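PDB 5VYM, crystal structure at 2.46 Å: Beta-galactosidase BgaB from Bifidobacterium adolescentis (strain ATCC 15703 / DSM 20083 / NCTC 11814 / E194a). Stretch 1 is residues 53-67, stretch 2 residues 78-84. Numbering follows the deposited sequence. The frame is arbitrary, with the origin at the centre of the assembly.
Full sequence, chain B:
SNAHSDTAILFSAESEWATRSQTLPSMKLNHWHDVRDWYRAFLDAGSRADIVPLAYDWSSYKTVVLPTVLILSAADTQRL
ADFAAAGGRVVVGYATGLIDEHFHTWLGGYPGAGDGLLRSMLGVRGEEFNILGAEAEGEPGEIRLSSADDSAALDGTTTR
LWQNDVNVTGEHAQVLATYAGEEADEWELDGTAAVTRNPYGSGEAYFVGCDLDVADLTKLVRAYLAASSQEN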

ATOM      1  N   PRO B  53      21.528  -1.067  -9.954  1.00 40.58           N
ATOM      2  CA  PRO B  53      21.595  -1.084  -8.489  1.00 35.34           C
ATOM      3  C   PRO B  53      20.329  -0.505  -7.874  1.00 39.81           C
ATOM      4  O   PRO B  53      19.715   0.418  -8.413  1.00 35.08           O
ATOM      5  CB  PRO B  53      22.819  -0.215  -8.179  1.00 31.30           C
ATOM      6  CG  PRO B  53      23.657  -0.295  -9.408  1.00 36.45           C
ATOM      7  CD  PRO B  53      22.693  -0.394 -10.556  1.00 39.14           C
ATOM      8  N   LEU B  54      19.949  -1.067  -6.724  1.00 37.71           N
ATOM      9  CA  LEU B  54      18.711  -0.662  -6.065  1.00 33.38           C
ATOM     10  C   LEU B  54      18.722   0.820  -5.712  1.00 32.78           C
ATOM     11  O   LEU B  54      17.685   1.491  -5.784  1.00 35.46           O
ATOM     12  CB  LEU B  54      18.491  -1.519  -4.817  1.00 27.32           C
ATOM     13  CG  LEU B  54      17.277  -1.219  -3.939  1.00 32.24           C
ATOM     14  CD1 LEU B  54      16.005  -1.226  -4.761  1.00 25.67           C
ATOM     15  CD2 LEU B  54      17.179  -2.226  -2.803  1.00 36.78           C
ATOM     16  N   ALA B  55      19.886   1.354  -5.338  1.00 34.42           N
ATOM     17  CA  ALA B  55      19.973   2.747  -4.917  1.00 40.71           C
ATOM     18  C   ALA B  55      19.843   3.733  -6.072  1.00 40.14           C
ATOM     19  O   ALA B  55      19.627   4.922  -5.820  1.00 40.61           O
ATOM     20  CB  ALA B  55      21.291   2.992  -4.182  1.00 32.13           C
ATOM     21  N   TYR B  56      19.964   3.281  -7.317  1.00 41.92           N
ATOM     22  CA  TYR B  56      19.935   4.194  -8.449  1.00 42.13           C
ATOM     23  C   TYR B  56      18.498   4.579  -8.800  1.00 42.90           C
ATOM     24  O   TYR B  56      17.527   4.004  -8.304  1.00 41.77           O
ATOM     25  CB  TYR B  56      20.632   3.577  -9.662  1.00 48.38           C
ATOM     26  CG  TYR B  56      22.143   3.554  -9.566  1.00 54.75           C
ATOM     27  CD1 TYR B  56      22.916   3.061 -10.610  1.00 65.60           C
ATOM     28  CD2 TYR B  56      22.797   4.023  -8.434  1.00 52.69           C
ATOM     29  CE1 TYR B  56      24.297   3.037 -10.529  1.00 63.14           C
ATOM     30  CE2 TYR B  56      24.175   4.001  -8.343  1.00 57.31           C
ATOM     31  CZ  TYR B  56      24.920   3.508  -9.393  1.00 63.31           C
ATOM     32  OH  TYR B  56      26.293   3.486  -9.307  1.00 75.09           O
ATOM     33  N   ASP B  57      18.378   5.575  -9.676  1.00 42.52           N
ATOM     34  CA  ASP B  57      17.082   6.100 -10.105  1.00 43.38           C
ATOM     35  C   ASP B  57      16.573   5.247 -11.260  1.00 48.28           C
ATOM     36  O   ASP B  57      16.942   5.460 -12.417  1.00 54.38           O
ATOM     37  CB  ASP B  57      17.209   7.566 -10.507  1.00 45.17           C
ATOM     38  CG  ASP B  57      15.887   8.176 -10.941  1.00 48.36           C
ATOM     39  OD1 ASP B  57      14.828   7.556 -10.707  1.00 49.31           O
ATOM     40  OD2 ASP B  57      15.909   9.282 -11.521  1.00 55.92           O
ATOM     41  N   TRP B  58      15.712   4.277 -10.948  1.00 38.98           N
ATOM     42  CA  TRP B  58      15.087   3.430 -11.956  1.00 35.80           C
ATOM     43  C   TRP B  58      13.639   3.821 -12.226  1.00 35.84           C
ATOM     44  O   TRP B  58      12.863   2.996 -12.718  1.00 33.76           O
ATOM     45  CB  TRP B  58      15.170   1.961 -11.540  1.00 35.04           C
ATOM     46  CG  TRP B  58      15.051   1.740 -10.064  1.00 35.41           C
ATOM     47  CD1 TRP B  58      16.068   1.477  -9.195  1.00 32.94           C
ATOM     48  CD2 TRP B  58      13.850   1.765  -9.282  1.00 33.55           C
ATOM     49  NE1 TRP B  58      15.576   1.335  -7.920  1.00 32.59           N
ATOM     50  CE2 TRP B  58      14.217   1.506  -7.947  1.00 33.30           C
ATOM     51  CE3 TRP B  58      12.501   1.979  -9.581  1.00 29.84           C
ATOM     52  CZ2 TRP B  58      13.285   1.456  -6.912  1.00 26.67           C
ATOM     53  CZ3 TRP B  58      11.578   1.929  -8.552  1.00 31.48           C
ATOM     54  CH2 TRP B  58      11.974   1.670  -7.235  1.00 26.39           C
ATOM     55  N   SER B  59      13.263   5.065 -11.918  1.00 34.43           N
ATOM     56  CA  SER B  59      11.888   5.506 -12.117  1.00 47.36           C
ATOM     57  C   SER B  59      11.507   5.584 -13.590  1.00 38.50           C
ATOM     58  O   SER B  59      10.313   5.551 -13.908  1.00 38.33           O
ATOM     59  CB  SER B  59      11.673   6.868 -11.457  1.00 42.35           C
ATOM     60  OG  SER B  59      12.514   7.852 -12.036  1.00 37.27           O
ATOM     61  N   SER B  60      12.486   5.684 -14.490  1.00 38.92           N
ATOM     62  CA  SER B  60      12.203   5.781 -15.916  1.00 43.29           C
ATOM     63  C   SER B  60      11.925   4.431 -16.564  1.00 39.97           C
ATOM     64  O   SER B  60      11.467   4.398 -17.711  1.00 42.51           O
ATOM     65  CB  SER B  60      13.369   6.467 -16.636  1.00 42.31           C
ATOM     66  OG  SER B  60      14.593   5.796 -16.383  1.00 51.97           O
ATOM     67  N   TYR B  61      12.188   3.326 -15.873  1.00 34.85           N
ATOM     68  CA  TYR B  61      11.870   2.016 -16.419  1.00 33.98           C
ATOM     69  C   TYR B  61      10.369   1.753 -16.327  1.00 37.68           C
ATOM     70  O   TYR B  61       9.640   2.404 -15.574  1.00 46.56           O
ATOM     71  CB  TYR B  61      12.639   0.919 -15.679  1.00 31.52           C
ATOM     72  CG  TYR B  61      14.112   0.864 -16.014  1.00 31.97           C
ATOM     73  CD1 TYR B  61      15.028   1.667 -15.346  1.00 33.12           C
ATOM     74  CD2 TYR B  61      14.589   0.009 -16.998  1.00 37.12           C
ATOM     75  CE1 TYR B  61      16.375   1.620 -15.648  1.00 32.98           C
ATOM     76  CE2 TYR B  61      15.935  -0.045 -17.309  1.00 37.43           C
ATOM     77  CZ  TYR B  61      16.824   0.763 -16.632  1.00 38.16           C
ATOM     78  OH  TYR B  61      18.164   0.713 -16.938  1.00 39.14           O
ATOM     79  N   LYS B  62       9.908   0.784 -17.115  1.00 31.42           N
ATOM     80  CA  LYS B  62       8.498   0.419 -17.091  1.00 33.70           C
ATOM     81  C   LYS B  62       8.213  -0.753 -16.164  1.00 35.18           C
ATOM     82  O   LYS B  62       7.140  -0.805 -15.553  1.00 36.35           O
ATOM     83  CB  LYS B  62       8.016   0.084 -18.505  1.00 32.95           C
ATOM     84  CG  LYS B  62       8.085   1.254 -19.472  1.00 40.36           C
ATOM     85  CD  LYS B  62       7.442   0.900 -20.802  1.00 53.40           C
ATOM     86  CE  LYS B  62       7.498   2.068 -21.772  1.00 61.94           C
ATOM     87  NZ  LYS B  62       6.887   3.293 -21.189  1.00 72.96           N
ATOM     88  N   THR B  63       9.150  -1.690 -16.044  1.00 31.42           N
ATOM     89  CA  THR B  63       9.013  -2.846 -15.174  1.00 26.08           C
ATOM     90  C   THR B  63      10.272  -2.986 -14.334  1.00 34.14           C
ATOM     91  O   THR B  63      11.385  -2.772 -14.826  1.00 37.84           O
ATOM     92  CB  THR B  63       8.767  -4.124 -15.983  1.00 31.08           C
ATOM     93  OG1 THR B  63       7.549  -3.990 -16.726  1.00 42.98           O
ATOM     94  CG2 THR B  63       8.659  -5.337 -15.065  1.00 27.88           C
ATOM     95  N   VAL B  64      10.090  -3.338 -13.065  1.00 31.38           N
ATOM     96  CA  VAL B  64      11.186  -3.507 -12.120  1.00 33.72           C
ATOM     97  C   VAL B  64      11.044  -4.878 -11.472  1.00 35.14           C
ATOM     98  O   VAL B  64       9.946  -5.257 -11.047  1.00 35.64           O
ATOM     99  CB  VAL B  64      11.193  -2.381 -11.068  1.00 33.05           C
ATOM    100  CG1 VAL B  64      11.619  -2.898  -9.718  1.00 52.46           C
ATOM    101  CG2 VAL B  64      12.104  -1.250 -11.518  1.00 31.01           C
ATOM    102  N   VAL B  65      12.145  -5.627 -11.417  1.00 30.84           N
ATOM    103  CA  VAL B  65      12.157  -6.994 -10.905  1.00 35.17           C
ATOM    104  C   VAL B  65      13.084  -7.052  -9.699  1.00 34.79           C
ATOM    105  O   VAL B  65      14.214  -6.553  -9.757  1.00 40.60           O
ATOM    106  CB  VAL B  65      12.600  -8.001 -11.982  1.00 34.45           C
ATOM    107  CG1 VAL B  65      12.629  -9.412 -11.417  1.00 28.53           C
ATOM    108  CG2 VAL B  65      11.683  -7.925 -13.196  1.00 35.37           C
ATOM    109  N   LEU B  66      12.609  -7.662  -8.611  1.00 31.80           N
ATOM    110  CA  LEU B  66      13.380  -7.813  -7.378  1.00 33.14           C
ATOM    111  C   LEU B  66      13.525  -9.296  -7.061  1.00 33.21           C
ATOM    112  O   LEU B  66      12.668  -9.884  -6.381  1.00 37.68           O
ATOM    113  CB  LEU B  66      12.722  -7.068  -6.217  1.00 32.86           C
ATOM    114  CG  LEU B  66      12.685  -5.542  -6.311  1.00 39.14           C
ATOM    115  CD1 LEU B  66      11.357  -5.068  -6.880  1.00 33.77           C
ATOM    116  CD2 LEU B  66      12.953  -4.911  -4.953  1.00 33.94           C
ATOM    117  N   PRO B  67      14.595  -9.942  -7.524  1.00 27.90           N
ATOM    118  CA  PRO B  67      14.791 -11.363  -7.220  1.00 33.04           C
ATOM    119  C   PRO B  67      15.668 -11.582  -5.997  1.00 34.40           C
ATOM    120  O   PRO B  67      16.859 -11.254  -6.015  1.00 43.78           O
ATOM    121  CB  PRO B  67      15.458 -11.895  -8.492  1.00 34.25           C
ATOM    122  CG  PRO B  67      16.131 -10.674  -9.125  1.00 38.68           C
ATOM    123  CD  PRO B  67      15.658  -9.430  -8.403  1.00 31.07           C
TER
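Stretch 2, residues 78-84: QRLADFA

Residues 78-84 form a continuous segment of a helix that begins earlier in the chain and continues beyond it, with backbone hydrogen bonds from Asp82 N to Gln78 O (2.9 Å), Phe83 N to Arg79 O (2.9 Å) and Ala84 N to Leu80 O (2.8 Å). Stretch 1 is mostly irregular. A type I turn spans Pro53 to Tyr56, a second spans Trp58 to Tyr61, and the chain then extends into the strand 63-66. The helix runs roughly antiparallel to this strand, with a signed crossing angle of -151° and a closest approach of the axes of 10.4 Å. The backbones come nearer at the second turn, where the CA atoms of Ser59 and Phe83 are 6.4 Å apart; along the strand, Val64 CA lies 8.6 Å from Leu80 CA.

Arg79, Leu80 and Phe83 supply the helical side of the contact, and together the two stretches bury 501 Å². Arg79 points toward stretch 1 and carries its guanidinium to the first turn. There Arg79 NH1 donates to Leu54 O at 2.9 Å and Arg79 NH2 to Tyr56 O at 2.7 Å, both carbonyls lying near the guanidinium plane, so the side chain ties together two backbone acceptors of the loop. Leu54 O also accepts a hydrogen bond from Trp58 NE1 (3.0 Å), which helps to fix the indole beside the arginine. Trp58 CE2 lies over one face of the guanidinium. The 3.3 Å approach of Trp58 NE1 to Arg79 NH2 brings two donors together and is not a hydrogen bond.

From this polar end the indole reaches into the apolar part of the contact. Trp58 CH2 lies 3.6 Å from Leu80 CD2, and Trp58 CZ3 lies 3.7 Å from Phe83 CB. The tryptophan directs its edge at the face of the phenylalanine, with the six-membered ring centroids 5.4 Å apart and the planes at 81°. Phe83, with chi1 in the t well, extends its ring to the loop leading into the strand, where CE2 lies 3.2 Å from Tyr61 O and 3.7 Å from Ser59 O, both carbonyl oxygens near the ring plane.

In the strand, side chains alternate: Val64 and Leu66 point toward the helix, whereas Thr63 and Val65 point away. Val64 bridges two helical residues, with CG1 3.9 Å from Leu80 CD2 and CB 4.1 Å from Phe83 CE1. Leu66 CD2 packs 3.7 Å from Leu80 CD1, so Leu80 meets Trp58 as well as both inward-facing strand residues.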

ATOM      1  N   GLN B  78       8.839   2.071  -0.060  1.00 34.91           N
ATOM      2  CA  GLN B  78       8.033   3.220  -0.460  1.00 31.96           C
ATOM      3  C   GLN B  78       8.338   3.635  -1.895  1.00 36.57           C
ATOM      4  O   GLN B  78       7.436   4.056  -2.629  1.00 37.95           O
ATOM      5  CB  GLN B  78       8.273   4.384   0.502  1.00 29.45           C
ATOM      6  CG  GLN B  78       7.439   5.622   0.209  1.00 28.94           C
ATOM      7  CD  GLN B  78       5.954   5.371   0.361  1.00 35.73           C
ATOM      8  OE1 GLN B  78       5.508   4.796   1.353  1.00 40.37           O
ATOM      9  NE2 GLN B  78       5.178   5.797  -0.628  1.00 44.73           N
ATOM     10  N   ARG B  79       9.603   3.527  -2.313  1.00 22.99           N
ATOM     11  CA  ARG B  79       9.952   3.861  -3.692  1.00 28.61           C
ATOM     12  C   ARG B  79       9.259   2.928  -4.676  1.00 34.51           C
ATOM     13  O   ARG B  79       8.818   3.360  -5.748  1.00 31.54           O
ATOM     14  CB  ARG B  79      11.467   3.809  -3.885  1.00 31.56           C
ATOM     15  CG  ARG B  79      12.236   4.909  -3.168  1.00 32.38           C
ATOM     16  CD  ARG B  79      13.735   4.691  -3.302  1.00 29.31           C
ATOM     17  NE  ARG B  79      14.177   4.771  -4.691  1.00 21.12           N
ATOM     18  CZ  ARG B  79      15.273   4.183  -5.159  1.00 31.24           C
ATOM     19  NH1 ARG B  79      16.036   3.457  -4.351  1.00 29.18           N
ATOM     20  NH2 ARG B  79      15.602   4.309  -6.437  1.00 34.30           N
ATOM     21  N   LEU B  80       9.154   1.642  -4.330  1.00 27.40           N
ATOM     22  CA  LEU B  80       8.428   0.705  -5.180  1.00 30.83           C
ATOM     23  C   LEU B  80       6.942   1.039  -5.227  1.00 31.51           C
ATOM     24  O   LEU B  80       6.322   0.982  -6.295  1.00 29.32           O
ATOM     25  CB  LEU B  80       8.634  -0.726  -4.684  1.00 26.05           C
ATOM     26  CG  LEU B  80      10.040  -1.313  -4.804  1.00 27.28           C
ATOM     27  CD1 LEU B  80      10.106  -2.652  -4.092  1.00 24.44           C
ATOM     28  CD2 LEU B  80      10.434  -1.463  -6.262  1.00 25.96           C
ATOM     29  N   ALA B  81       6.357   1.394  -4.080  1.00 34.10           N
ATOM     30  CA  ALA B  81       4.938   1.730  -4.049  1.00 34.88           C
ATOM     31  C   ALA B  81       4.651   2.980  -4.870  1.00 33.20           C
ATOM     32  O   ALA B  81       3.671   3.023  -5.623  1.00 35.36           O
ATOM     33  CB  ALA B  81       4.471   1.915  -2.606  1.00 33.89           C
ATOM     34  N   ASP B  82       5.494   4.007  -4.740  1.00 33.85           N
ATOM     35  CA  ASP B  82       5.342   5.197  -5.573  1.00 34.82           C
ATOM     36  C   ASP B  82       5.523   4.858  -7.046  1.00 36.31           C
ATOM     37  O   ASP B  82       4.770   5.341  -7.901  1.00 38.06           O
ATOM     38  CB  ASP B  82       6.343   6.273  -5.148  1.00 35.01           C
ATOM     39  CG  ASP B  82       5.993   6.904  -3.813  1.00 47.43           C
ATOM     40  OD1 ASP B  82       4.801   7.199  -3.587  1.00 52.02           O
ATOM     41  OD2 ASP B  82       6.911   7.105  -2.990  1.00 55.92           O
ATOM     42  N   PHE B  83       6.517   4.027  -7.359  1.00 39.23           N
ATOM     43  CA  PHE B  83       6.762   3.637  -8.744  1.00 36.35           C
ATOM     44  C   PHE B  83       5.570   2.883  -9.320  1.00 41.56           C
ATOM     45  O   PHE B  83       5.145   3.141 -10.451  1.00 47.64           O
ATOM     46  CB  PHE B  83       8.037   2.793  -8.819  1.00 32.65           C
ATOM     47  CG  PHE B  83       8.295   2.193 -10.170  1.00 29.15           C
ATOM     48  CD1 PHE B  83       7.934   0.884 -10.442  1.00 26.92           C
ATOM     49  CD2 PHE B  83       8.912   2.933 -11.165  1.00 28.88           C
ATOM     50  CE1 PHE B  83       8.175   0.325 -11.683  1.00 23.89           C
ATOM     51  CE2 PHE B  83       9.156   2.382 -12.407  1.00 30.19           C
ATOM     52  CZ  PHE B  83       8.787   1.075 -12.667  1.00 23.83           C
ATOM     53  N   ALA B  84       5.009   1.951  -8.547  1.00 40.15           N
ATOM     54  CA  ALA B  84       3.904   1.143  -9.052  1.00 31.39           C
ATOM     55  C   ALA B  84       2.609   1.943  -9.116  1.00 32.99           C
ATOM     56  O   ALA B  84       1.876   1.862 -10.106  1.00 35.59           O
ATOM     57  CB  ALA B  84       3.724  -0.102  -8.185  1.00 19.95           C
TER